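Local coordinates for putative ATP-grasp superfamily protein (Archaeoglobus fulgidus, PDB 3DF7) that is of unknown function but, as a putative member of the ATP-grasp superfamily, probably binds ATP and a metal ion, at residues A[18-22]-A[292-298]; A[135-141]-A[158-164]; A[174-180]-A[216-221]. The contacts are given in a common frame with arbitrary orientation. Numbering follows the deposited sequence.

Contact 1 (A[18-22]-A[292-298]); sequences DSTAV and VSVGDYT
The first turn of helix 18-35, residues 18-22, packs along residues 292-298. The helix segment runs nearly antiparallel to strand 292-294, at 156° and an axis distance of 7.7 Å, with CA atoms closest for Val22 and Val294 (5.3 Å) and for Ser19 and Tyr297 (6.1 Å). Val22 has chi1 p; its CG2 sits 4.0 Å from Val292 CG2 and 3.8 Å from Tyr297 O, while its CA meets Val294 CG2 at 3.7 Å. Val294, chi1 t, extends CG1 to 3.8 Å from Ala21 CB. Strands 292-294 and 297-303 form a two-residue hairpin at the edge of the eight-stranded antiparallel sheet, so the contact joins an N-terminal helix to a C-terminal hairpin. Val294 N to Tyr297 O (2.9 Å) and Tyr297 N to Val294 O (3.0 Å) close its type II' turn. Gly295, at phi 66° and psi -131°, takes the first corner, where a CB would collide with Asp18 OD2. Tyr297, chi1 m, presents a ring face to the helix start: Ser19 CB lies 3.9 Å from the ring centroid (CH-pi), and Lys285 adds a cation-pi interaction. A water bridges Asp18 OD2 (2.6 Å) and Asp296 N (2.9 Å).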
loop_
_atom_site.group_PDB
_atom_site.type_symbol
_atom_site.label_atom_id
_atom_site.label_comp_id
_atom_site.label_asym_id
_atom_site.label_seq_id
_atom_site.Cartn_x
_atom_site.Cartn_y
_atom_site.Cartn_z
ATOM N N ASP A 18 10.903 12.450 6.199
ATOM C CA ASP A 18 9.761 12.440 7.112
ATOM C C ASP A 18 8.396 12.368 6.443
ATOM O O ASP A 18 7.491 11.709 6.952
ATOM C CB ASP A 18 9.792 13.669 8.020
ATOM C CG ASP A 18 11.126 13.851 8.710
ATOM O OD1 ASP A 18 11.852 12.852 8.883
ATOM O OD2 ASP A 18 11.443 14.994 9.088
ATOM N N SER A 19 8.245 13.055 5.315
ATOM C CA SER A 19 6.977 13.066 4.594
ATOM C C SER A 19 6.482 11.656 4.300
ATOM O O SER A 19 5.308 11.343 4.509
ATOM C CB SER A 19 7.120 13.834 3.279
ATOM O OG SER A 19 5.931 13.739 2.515
ATOM N N THR A 20 7.382 10.811 3.808
ATOM C CA THR A 20 7.047 9.431 3.478
ATOM C C THR A 20 7.096 8.563 4.729
ATOM O O THR A 20 6.319 7.621 4.871
ATOM C CB THR A 20 8.036 8.847 2.439
ATOM O OG1 THR A 20 8.005 9.641 1.250
ATOM C CG2 THR A 20 7.664 7.407 2.088
ATOM N N ALA A 21 8.012 8.893 5.631
ATOM C CA ALA A 21 8.176 8.138 6.867
ATOM C C ALA A 21 6.922 8.135 7.733
ATOM O O ALA A 21 6.617 7.134 8.382
ATOM C CB ALA A 21 9.351 8.693 7.662
ATOM N N VAL A 22 6.198 9.249 7.756
ATOM C CA VAL A 22 5.002 9.323 8.584
ATOM C C VAL A 22 3.955 8.299 8.143
ATOM O O VAL A 22 3.227 7.751 8.978
ATOM C CB VAL A 22 4.403 10.755 8.586
ATOM C CG1 VAL A 22 3.641 11.028 7.291
ATOM C CG2 VAL A 22 3.516 10.936 9.813
ATOM N N VAL A 292 0.053 9.662 14.277
ATOM C CA VAL A 292 1.497 9.485 14.449
ATOM C C VAL A 292 2.204 10.698 13.862
ATOM O O VAL A 292 1.641 11.410 13.026
ATOM C CB VAL A 292 2.058 8.216 13.734
ATOM C CG1 VAL A 292 1.454 6.962 14.345
ATOM C CG2 VAL A 292 1.787 8.284 12.234
ATOM N N SER A 293 3.437 10.934 14.303
ATOM C CA SER A 293 4.221 12.062 13.812
ATOM C C SER A 293 5.661 11.638 13.534
ATOM O O SER A 293 6.171 10.703 14.148
ATOM C CB SER A 293 4.252 13.190 14.853
ATOM O OG SER A 293 2.952 13.570 15.270
ATOM N N VAL A 294 6.293 12.329 12.592
ATOM C CA VAL A 294 7.691 12.108 12.243
ATOM C C VAL A 294 8.214 13.494 11.886
ATOM O O VAL A 294 7.841 14.062 10.859
ATOM C CB VAL A 294 7.866 11.166 11.032
ATOM C CG1 VAL A 294 9.341 11.101 10.639
ATOM C CG2 VAL A 294 7.367 9.768 11.378
ATOM N N GLY A 295 9.070 14.042 12.739
ATOM C CA GLY A 295 9.584 15.374 12.482
ATOM C C GLY A 295 8.417 16.339 12.573
ATOM O O GLY A 295 7.647 16.287 13.535
ATOM N N ASP A 296 8.273 17.207 11.576
ATOM C CA ASP A 296 7.181 18.179 11.555
ATOM C C ASP A 296 5.959 17.645 10.812
ATOM O O ASP A 296 4.959 18.348 10.664
ATOM C CB ASP A 296 7.636 19.489 10.899
ATOM C CG ASP A 296 8.710 20.207 11.701
ATOM O OD1 ASP A 296 8.504 20.425 12.915
ATOM O OD2 ASP A 296 9.754 20.562 11.113
ATOM N N TYR A 297 6.041 16.403 10.344
ATOM C CA TYR A 297 4.938 15.795 9.614
ATOM C C TYR A 297 4.023 14.981 10.519
ATOM O O TYR A 297 4.479 14.270 11.416
ATOM C CB TYR A 297 5.474 14.907 8.487
ATOM C CG TYR A 297 5.886 15.670 7.247
ATOM C CD1 TYR A 297 4.950 16.011 6.275
ATOM C CD2 TYR A 297 7.209 16.070 7.057
ATOM C CE1 TYR A 297 5.318 16.733 5.139
ATOM C CE2 TYR A 297 7.591 16.793 5.925
ATOM C CZ TYR A 297 6.638 17.121 4.971
ATOM O OH TYR A 297 7.003 17.837 3.853
ATOM N N THR A 298 2.723 15.096 10.278
ATOM C CA THR A 298 1.737 14.363 11.055
ATOM C C THR A 298 0.743 13.691 10.121
ATOM O O THR A 298 0.491 14.169 9.015
ATOM C CB THR A 298 0.944 15.292 11.998
ATOM O OG1 THR A 298 0.456 16.420 11.257
ATOM C CG2 THR A 298 1.820 15.769 13.147
HETATM O O HOH W 1 10.166 17.189 9.401
#

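Contact 2 (A[135-141]-A[158-164])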
loop_
_atom_site.group_PDB
_atom_site.type_symbol
_atom_site.label_atom_id
_atom_site.label_comp_id
_atom_site.label_asym_id
_atom_site.label_seq_id
_atom_site.Cartn_x
_atom_site.Cartn_y
_atom_site.Cartn_z
ATOM N N LYS A 135 -2.410 13.461 -23.882
ATOM C CA LYS A 135 -1.931 14.134 -22.682
ATOM C C LYS A 135 -1.372 13.052 -21.766
ATOM O O LYS A 135 -2.056 12.069 -21.463
ATOM C CB LYS A 135 -3.080 14.859 -21.985
ATOM C CG LYS A 135 -2.705 15.475 -20.647
ATOM C CD LYS A 135 -3.926 16.060 -19.972
ATOM C CE LYS A 135 -3.586 16.659 -18.622
ATOM N NZ LYS A 135 -4.776 17.297 -17.990
ATOM N N PHE A 136 -0.130 13.230 -21.331
ATOM C CA PHE A 136 0.508 12.240 -20.475
ATOM C C PHE A 136 1.395 12.870 -19.412
ATOM O O PHE A 136 1.739 14.047 -19.485
ATOM C CB PHE A 136 1.347 11.281 -21.333
ATOM C CG PHE A 136 2.630 11.885 -21.848
ATOM C CD1 PHE A 136 3.818 11.750 -21.130
ATOM C CD2 PHE A 136 2.645 12.612 -23.037
ATOM C CE1 PHE A 136 5.005 12.327 -21.586
ATOM C CE2 PHE A 136 3.824 13.195 -23.506
ATOM C CZ PHE A 136 5.007 13.055 -22.782
ATOM N N ILE A 137 1.744 12.073 -18.412
ATOM C CA ILE A 137 2.631 12.520 -17.352
ATOM C C ILE A 137 3.721 11.468 -17.303
ATOM O O ILE A 137 3.542 10.367 -17.823
ATOM C CB ILE A 137 1.925 12.576 -15.976
ATOM C CG1 ILE A 137 1.263 11.231 -15.667
ATOM C CG2 ILE A 137 0.898 13.698 -15.960
ATOM C CD1 ILE A 137 0.594 11.183 -14.307
ATOM N N ILE A 138 4.857 11.801 -16.709
ATOM C CA ILE A 138 5.923 10.822 -16.605
ATOM C C ILE A 138 6.031 10.380 -15.157
ATOM O O ILE A 138 5.639 11.108 -14.247
ATOM C CB ILE A 138 7.285 11.386 -17.063
ATOM C CG1 ILE A 138 7.691 12.576 -16.187
ATOM C CG2 ILE A 138 7.217 11.771 -18.529
ATOM C CD1 ILE A 138 9.141 12.980 -16.356
ATOM N N LYS A 139 6.534 9.170 -14.951
ATOM C CA LYS A 139 6.718 8.650 -13.605
ATOM C C LYS A 139 7.802 7.583 -13.618
ATOM O O LYS A 139 7.987 6.887 -14.617
ATOM C CB LYS A 139 5.398 8.093 -13.060
ATOM C CG LYS A 139 4.781 6.969 -13.863
ATOM C CD LYS A 139 3.253 6.988 -13.749
ATOM C CE LYS A 139 2.775 6.956 -12.307
ATOM N NZ LYS A 139 1.287 7.076 -12.219
ATOM N N PRO A 140 8.556 7.460 -12.516
ATOM C CA PRO A 140 9.626 6.462 -12.438
ATOM C C PRO A 140 9.070 5.055 -12.632
ATOM O O PRO A 140 7.981 4.750 -12.147
ATOM C CB PRO A 140 10.187 6.666 -11.030
ATOM C CG PRO A 140 9.906 8.118 -10.752
ATOM C CD PRO A 140 8.499 8.265 -11.283
ATOM N N ARG A 141 9.805 4.205 -13.344
ATOM C CA ARG A 141 9.352 2.835 -13.566
ATOM C C ARG A 141 9.137 2.130 -12.232
ATOM O O ARG A 141 8.230 1.314 -12.097
ATOM C CB ARG A 141 10.360 2.057 -14.426
ATOM C CG ARG A 141 10.244 2.351 -15.920
ATOM C CD ARG A 141 11.219 1.524 -16.768
ATOM N NE ARG A 141 10.959 0.084 -16.720
ATOM C CZ ARG A 141 11.516 -0.799 -17.547
ATOM N NH1 ARG A 141 12.360 -0.391 -18.487
ATOM N NH2 ARG A 141 11.233 -2.087 -17.441
ATOM N N GLY A 158 14.619 5.500 -17.327
ATOM C CA GLY A 158 14.118 4.966 -16.073
ATOM C C GLY A 158 12.677 5.353 -15.782
ATOM O O GLY A 158 12.119 4.935 -14.772
ATOM N N HIS A 159 12.079 6.152 -16.663
ATOM C CA HIS A 159 10.692 6.585 -16.496
ATOM C C HIS A 159 9.800 6.022 -17.595
ATOM O O HIS A 159 10.279 5.508 -18.608
ATOM C CB HIS A 159 10.575 8.114 -16.563
ATOM C CG HIS A 159 11.003 8.827 -15.317
ATOM N ND1 HIS A 159 12.298 8.801 -14.847
ATOM C CD2 HIS A 159 10.309 9.617 -14.464
ATOM C CE1 HIS A 159 12.385 9.548 -13.761
ATOM N NE2 HIS A 159 11.192 10.055 -13.506
ATOM N N ILE A 160 8.494 6.120 -17.386
ATOM C CA ILE A 160 7.544 5.693 -18.400
ATOM C C ILE A 160 6.662 6.902 -18.657
ATOM O O ILE A 160 6.599 7.822 -17.836
ATOM C CB ILE A 160 6.622 4.529 -17.938
ATOM C CG1 ILE A 160 5.806 4.955 -16.715
ATOM C CG2 ILE A 160 7.444 3.288 -17.660
ATOM C CD1 ILE A 160 4.603 4.064 -16.446
ATOM N N ALA A 161 6.012 6.910 -19.812
ATOM C CA ALA A 161 5.090 7.970 -20.163
ATOM C C ALA A 161 3.739 7.297 -19.990
ATOM O O ALA A 161 3.573 6.140 -20.380
ATOM C CB ALA A 161 5.290 8.393 -21.620
ATOM N N GLN A 162 2.782 7.992 -19.388
ATOM C CA GLN A 162 1.472 7.393 -19.202
ATOM C C GLN A 162 0.343 8.388 -19.341
ATOM O O GLN A 162 0.344 9.455 -18.723
ATOM C CB GLN A 162 1.375 6.699 -17.842
ATOM C CG GLN A 162 0.074 5.920 -17.662
ATOM C CD GLN A 162 0.086 5.031 -16.435
ATOM O OE1 GLN A 162 0.008 5.509 -15.303
ATOM N NE2 GLN A 162 0.196 3.725 -16.657
ATOM N N GLU A 163 -0.620 8.017 -20.175
ATOM C CA GLU A 163 -1.797 8.832 -20.430
ATOM C C GLU A 163 -2.422 9.298 -19.122
ATOM O O GLU A 163 -2.592 8.517 -18.184
ATOM C CB GLU A 163 -2.809 8.013 -21.246
ATOM C CG GLU A 163 -4.246 8.534 -21.207
ATOM C CD GLU A 163 -5.206 7.671 -22.005
ATOM O OE1 GLU A 163 -4.994 6.444 -22.070
ATOM O OE2 GLU A 163 -6.183 8.214 -22.555
ATOM N N PHE A 164 -2.754 10.582 -19.058
ATOM C CA PHE A 164 -3.371 11.133 -17.863
ATOM C C PHE A 164 -4.863 10.863 -17.929
ATOM O O PHE A 164 -5.528 11.226 -18.905
ATOM C CB PHE A 164 -3.142 12.643 -17.774
ATOM C CG PHE A 164 -3.707 13.263 -16.530
ATOM C CD1 PHE A 164 -3.028 13.171 -15.321
ATOM C CD2 PHE A 164 -4.939 13.909 -16.560
ATOM C CE1 PHE A 164 -3.567 13.715 -14.151
ATOM C CE2 PHE A 164 -5.488 14.457 -15.399
ATOM C CZ PHE A 164 -4.799 14.358 -14.193
HETATM O O HOH W 2 -4.869 11.948 -21.446
#
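Six backbone hydrogen bonds join segments 135-141 and 158-164 as an antiparallel pair. Ile137 and Gln162 exchange two, Ile137 N to Gln162 O at 3.0 Å and Gln162 N to Ile137 O at 2.9 Å; Lys139 and Ile160 exchange two more, Lys139 N to Ile160 O at 3.2 Å and Ile160 N to Lys139 O at 2.9 Å. One bond beyond each end, Phe164 N to Lys135 O (2.9 Å) and Arg141 N to Gly158 O (2.8 Å), extends the ladder, and a water links Lys135 O to Phe164 O. At the non-hydrogen-bonded pair Ile138-Ala161 the backbones draw in to a CA-CA distance of 4.6 Å. The side chains of Ile137, Lys139, Ile160 and Gln162 share one face, where Lys139 CG packs 3.6 Å from Ile160 CG1. Ile138 and Ala161 occupy the other; Phe136, pointing sideways, brings CD1 to 3.7 Å from Ala161 CB. Near one end the His159 ring lies over Pro140 CA in a CH-pi contact, 3.9 Å to the centroid. Strand 159-163 is central in a three-stranded antiparallel sheet, with strand 127-128 on its far side, consistent with the smaller of the two alpha+beta subdomains that enclose the nucleotide in ATP-grasp proteins. Helix 111-118 packs against Ile160 and Arg141, whose guanidinium pairs with Asp110, while Ile243 of strand 240-246 touches Lys139 and Gln162.

Contact 3 (A[174-180]-A[216-221]); sequences LAVGEDV and AVRAVE
Two aliphatic side chains, one from each strand flanking a tight reversal, form the bumps that meet helix segment 216-220. Residues 174-176 are extended, Gly177-Asp179 turn the chain with a Gly177 N to Asp179 O hydrogen bond of 2.8 Å, and Val180 begins the returning strand. Strand 174-176 and helix 216-220 run in roughly the same direction (signed crossing angle -33°), their axes 10.4 Å apart. Leu174 (chi1 m, chi2 t) fills the hollow among Ala216, Val217 and Val220: its CD1 lies 4.1 Å from Ala216 CB and 3.8 Å from Val220 CG1, and its CD2 is 4.2 Å from Val217 CG2. Val180, chi1 t, wedges CG1 between Val217 CG2 and Val220 CG2, 3.9 Å from each. Val217 (t) and Val220 (m) thus each touch both strands. This is helix-on-sheet packing within the ATP-grasp family region. Strand 228-236 pairs with strand 168-176 on the side away from strand 180-191, and its Val230, Val232 and Ile234 continue the apolar bed beneath Val220 and Ala216.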
loop_
_atom_site.group_PDB
_atom_site.type_symbol
_atom_site.label_atom_id
_atom_site.label_comp_id
_atom_site.label_asym_id
_atom_site.label_seq_id
_atom_site.Cartn_x
_atom_site.Cartn_y
_atom_site.Cartn_z
ATOM N N LEU A 174 -7.882 -5.129 -1.310
ATOM C CA LEU A 174 -8.321 -6.498 -1.518
ATOM C C LEU A 174 -7.562 -7.516 -0.674
ATOM O O LEU A 174 -6.403 -7.304 -0.304
ATOM C CB LEU A 174 -8.160 -6.870 -2.995
ATOM C CG LEU A 174 -8.856 -6.016 -4.062
ATOM C CD1 LEU A 174 -8.344 -6.402 -5.441
ATOM C CD2 LEU A 174 -10.355 -6.214 -3.983
ATOM N N ALA A 175 -8.237 -8.622 -0.374
ATOM C CA ALA A 175 -7.644 -9.724 0.374
ATOM C C ALA A 175 -7.545 -10.827 -0.672
ATOM O O ALA A 175 -8.567 -11.350 -1.124
ATOM C CB ALA A 175 -8.558 -10.155 1.515
ATOM N N VAL A 176 -6.320 -11.163 -1.065
ATOM C CA VAL A 176 -6.094 -12.183 -2.082
ATOM C C VAL A 176 -5.696 -13.528 -1.488
ATOM O O VAL A 176 -4.656 -13.656 -0.841
ATOM C CB VAL A 176 -4.993 -11.735 -3.074
ATOM C CG1 VAL A 176 -4.869 -12.739 -4.222
ATOM C CG2 VAL A 176 -5.320 -10.354 -3.610
ATOM N N GLY A 177 -6.534 -14.532 -1.721
ATOM C CA GLY A 177 -6.267 -15.865 -1.214
ATOM C C GLY A 177 -6.888 -16.884 -2.148
ATOM O O GLY A 177 -6.671 -16.823 -3.356
ATOM N N GLU A 178 -7.653 -17.821 -1.599
ATOM C CA GLU A 178 -8.316 -18.828 -2.420
ATOM C C GLU A 178 -9.171 -18.045 -3.409
ATOM O O GLU A 178 -9.293 -18.405 -4.579
ATOM C CB GLU A 178 -9.209 -19.721 -1.555
ATOM C CG GLU A 178 -8.543 -20.233 -0.286
ATOM C CD GLU A 178 -8.379 -19.152 0.774
ATOM O OE1 GLU A 178 -7.702 -19.415 1.790
ATOM O OE2 GLU A 178 -8.929 -18.042 0.596
ATOM N N ASP A 179 -9.752 -16.958 -2.913
ATOM C CA ASP A 179 -10.586 -16.072 -3.710
ATOM C C ASP A 179 -10.109 -14.647 -3.455
ATOM O O ASP A 179 -9.229 -14.417 -2.624
ATOM C CB ASP A 179 -12.055 -16.185 -3.290
ATOM C CG ASP A 179 -12.606 -17.595 -3.433
ATOM O OD1 ASP A 179 -12.598 -18.133 -4.563
ATOM O OD2 ASP A 179 -13.053 -18.159 -2.412
ATOM N N VAL A 180 -10.683 -13.692 -4.174
ATOM C CA VAL A 180 -10.325 -12.293 -3.987
ATOM C C VAL A 180 -11.517 -11.611 -3.333
ATOM O O VAL A 180 -12.631 -11.667 -3.842
ATOM C CB VAL A 180 -10.001 -11.611 -5.328
ATOM C CG1 VAL A 180 -9.642 -10.145 -5.100
ATOM C CG2 VAL A 180 -8.846 -12.335 -6.007
ATOM N N ALA A 216 -10.773 -3.996 -10.289
ATOM C CA ALA A 216 -9.620 -4.177 -9.408
ATOM C C ALA A 216 -9.363 -5.674 -9.267
ATOM O O ALA A 216 -8.222 -6.131 -9.315
ATOM C CB ALA A 216 -9.891 -3.568 -8.037
ATOM N N VAL A 217 -10.438 -6.433 -9.089
ATOM C CA VAL A 217 -10.334 -7.877 -8.955
ATOM C C VAL A 217 -9.773 -8.461 -10.244
ATOM O O VAL A 217 -8.884 -9.307 -10.212
ATOM C CB VAL A 217 -11.712 -8.519 -8.670
ATOM C CG1 VAL A 217 -11.612 -10.039 -8.750
ATOM C CG2 VAL A 217 -12.203 -8.101 -7.284
ATOM N N ARG A 218 -10.291 -7.990 -11.376
ATOM C CA ARG A 218 -9.841 -8.474 -12.676
ATOM C C ARG A 218 -8.333 -8.259 -12.828
ATOM O O ARG A 218 -7.630 -9.099 -13.388
ATOM C CB ARG A 218 -10.586 -7.743 -13.800
ATOM C CG ARG A 218 -10.521 -8.467 -15.149
ATOM C CD ARG A 218 -11.149 -7.635 -16.270
ATOM N NE ARG A 218 -12.475 -7.137 -15.907
ATOM C CZ ARG A 218 -13.547 -7.897 -15.706
ATOM N NH1 ARG A 218 -13.479 -9.217 -15.833
ATOM N NH2 ARG A 218 -14.693 -7.329 -15.368
ATOM N N ALA A 219 -7.845 -7.133 -12.316
ATOM C CA ALA A 219 -6.427 -6.798 -12.385
ATOM C C ALA A 219 -5.546 -7.747 -11.580
ATOM O O ALA A 219 -4.548 -8.260 -12.091
ATOM C CB ALA A 219 -6.205 -5.359 -11.905
ATOM N N VAL A 220 -5.903 -7.980 -10.320
ATOM C CA VAL A 220 -5.093 -8.852 -9.478
ATOM C C VAL A 220 -5.113 -10.307 -9.923
ATOM O O VAL A 220 -4.149 -11.033 -9.716
ATOM C CB VAL A 220 -5.504 -8.766 -7.982
ATOM C CG1 VAL A 220 -5.266 -7.342 -7.461
ATOM C CG2 VAL A 220 -6.951 -9.164 -7.803
ATOM N N GLU A 221 -6.199 -10.741 -10.550
ATOM C CA GLU A 221 -6.261 -12.124 -10.999
ATOM C C GLU A 221 -5.274 -12.370 -12.142
ATOM O O GLU A 221 -4.998 -13.518 -12.494
ATOM C CB GLU A 221 -7.697 -12.482 -11.395
ATOM C CG GLU A 221 -8.665 -12.257 -10.233
ATOM C CD GLU A 221 -9.951 -13.043 -10.341
ATOM O OE1 GLU A 221 -10.684 -12.858 -11.333
ATOM O OE2 GLU A 221 -10.233 -13.844 -9.423
#

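Contacts 1 and 3 reach the same eight-stranded antiparallel sheet on opposite sides of the chain's centre, about 31 Å apart between centres; in both, a helix rests on strands mostly through side chains, with no direct hydrogen bonding between the segments. Contact 3 is mainly aliphatic, with the Glu221 carboxylate at its margin, whereas contact 1 adds an aromatic ring and a water bridge at its exposed hairpin turn. Contact 2 belongs to a separate, smaller sheet and relies chiefly on main-chain hydrogen bonding. All three are partly buried, mixing interior and surface residues. Contact 1 joins distant parts of the sequence; contacts 2 and 3 are more local, linked by consecutive strands 159-163 and 168-176.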